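Local atomic coordinates of pilotin OutS (Dickeya dadantii, PDB entry 3UTK), a protein that serves as the pilot lipoprotein of the type II secretion system, interacting with the secretin OutD in the export of pectate lyases and cellulases across the outer membrane. Residues 91-94 with 95-99. Numbering follows the deposited sequence.
Sequences QSLP and QLSEN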
loop_
_atom_site.group_PDB
_atom_site.type_symbol
_atom_site.label_atom_id
_atom_site.label_comp_id
_atom_site.label_asym_id
_atom_site.label_seq_id
_atom_site.Cartn_x
_atom_site.Cartn_y
_atom_site.Cartn_z
ATOM N N GLN A 91 -1.445 -12.251 9.094
ATOM C CA GLN A 91 -1.297 -11.620 10.411
ATOM C C GLN A 91 -0.341 -10.419 10.467
ATOM O O GLN A 91 -0.624 -9.406 11.125
ATOM C CB GLN A 91 -0.892 -12.667 11.459
ATOM C CG GLN A 91 -2.007 -13.635 11.828
ATOM C CD GLN A 91 -2.038 -14.871 10.946
ATOM O OE1 GLN A 91 -1.196 -15.044 10.065
ATOM N NE2 GLN A 91 -3.006 -15.744 11.190
ATOM N N SER A 92 0.783 -10.529 9.766
ATOM C CA SER A 92 1.826 -9.515 9.833
ATOM C C SER A 92 1.686 -8.424 8.771
ATOM O O SER A 92 2.696 -7.933 8.260
ATOM C CB SER A 92 3.198 -10.176 9.694
ATOM O OG SER A 92 3.305 -10.851 8.452
ATOM N N LEU A 93 0.456 -8.014 8.460
ATOM C CA LEU A 93 0.244 -7.023 7.388
ATOM C C LEU A 93 0.246 -5.542 7.816
ATOM O O LEU A 93 0.944 -4.727 7.214
ATOM C CB LEU A 93 -1.022 -7.337 6.563
ATOM C CG LEU A 93 -1.295 -6.361 5.403
ATOM C CD1 LEU A 93 -0.115 -6.289 4.442
ATOM C CD2 LEU A 93 -2.583 -6.704 4.642
ATOM N N PRO A 94 -0.545 -5.183 8.843
ATOM C CA PRO A 94 -0.601 -3.763 9.230
ATOM C C PRO A 94 0.713 -3.187 9.782
ATOM O O PRO A 94 1.119 -2.096 9.379
ATOM C CB PRO A 94 -1.680 -3.736 10.315
ATOM C CG PRO A 94 -2.503 -4.985 10.074
ATOM C CD PRO A 94 -1.518 -6.002 9.591
ATOM N N GLN A 95 1.355 -3.889 10.712
ATOM C CA GLN A 95 2.637 -3.424 11.226
ATOM C C GLN A 95 3.698 -3.382 10.131
ATOM O O GLN A 95 4.504 -2.448 10.071
ATOM C CB GLN A 95 3.124 -4.296 12.380
ATOM C CG GLN A 95 4.447 -3.813 12.963
ATOM C CD GLN A 95 4.378 -2.366 13.426
ATOM O OE1 GLN A 95 3.417 -1.954 14.074
ATOM N NE2 GLN A 95 5.394 -1.586 13.085
ATOM N N LEU A 96 3.705 -4.395 9.269
ATOM C CA LEU A 96 4.688 -4.437 8.195
ATOM C C LEU A 96 4.507 -3.232 7.282
ATOM O O LEU A 96 5.483 -2.630 6.830
ATOM C CB LEU A 96 4.576 -5.729 7.385
ATOM C CG LEU A 96 5.534 -5.765 6.189
ATOM C CD1 LEU A 96 6.987 -5.632 6.656
ATOM C CD2 LEU A 96 5.351 -7.018 5.358
ATOM N N SER A 97 3.252 -2.880 7.029
ATOM C CA SER A 97 2.918 -1.747 6.171
ATOM C C SER A 97 3.484 -0.446 6.727
ATOM O O SER A 97 4.066 0.357 5.992
ATOM C CB SER A 97 1.399 -1.618 6.033
ATOM O OG SER A 97 0.841 -2.735 5.371
ATOM N N GLU A 98 3.306 -0.248 8.031
ATOM C CA GLU A 98 3.799 0.948 8.702
ATOM C C GLU A 98 5.327 0.975 8.699
ATOM O O GLU A 98 5.931 2.030 8.494
ATOM C CB GLU A 98 3.243 1.036 10.129
ATOM C CG GLU A 98 3.746 2.225 10.951
ATOM C CD GLU A 98 3.346 3.580 10.378
ATOM O OE1 GLU A 98 2.490 3.629 9.472
ATOM O OE2 GLU A 98 3.895 4.607 10.841
ATOM N N ASN A 99 5.952 -0.180 8.914
ATOM C CA ASN A 99 7.418 -0.262 8.881
ATOM C C ASN A 99 7.992 0.123 7.522
ATOM O O ASN A 99 8.984 0.849 7.437
ATOM C CB ASN A 99 7.901 -1.657 9.271
ATOM C CG ASN A 99 7.711 -1.946 10.744
ATOM O OD1 ASN A 99 7.894 -3.079 11.197
ATOM N ND2 ASN A 99 7.337 -0.921 11.502
#
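The first turn of helix 94-106 forms here, where the loop after helix 69-82 runs into a helix of the all-helical pilotin fold. The carbonyl of L93 accepts two bonds from S97. The backbone N of S97 bonds to L93 O at 3.0 Å, the i to i+4 bond of an alpha-helix. The hydroxyl OG of S97 donates to the same L93 O at 2.7 Å. The two donors come from opposite faces of the carbonyl plane, and OG sits above that plane, 36° out of it. The S97 hydroxyl lies beside its own backbone N and anti to its own carbonyl carbon (chi1 -65°), which points it back toward the N-terminal end, to L93 O. S97 is buried, and this bond satisfies its hydroxyl as a donor.

P94 lies in the first turn. Its ring nitrogen carries no hydrogen, which costs little there, where backbone N-H groups have no earlier carbonyl of the helix to meet. Its carbonyl is used in the regular way: E98 N donates to P94 O at 3.2 Å. The carboxylate of E98 leads away from P94 and makes a salt bridge with K55 of helix 40-60.

L93 packs on L73 and V77 of helix 69-82, while S97 touches L73 as well as A48 and V51 of helix 40-60, and L96 lies against A48. The CB of L96 is also close to the carbonyl oxygen of S92. In L93, CG lies anti to the backbone N (chi1 -179°) and beside the residue's own carbonyl carbon, which carries CD1 toward S97. This methyl ends 3.8 Å from S97 OG, alongside the hydroxyl that holds the L93 carbonyl.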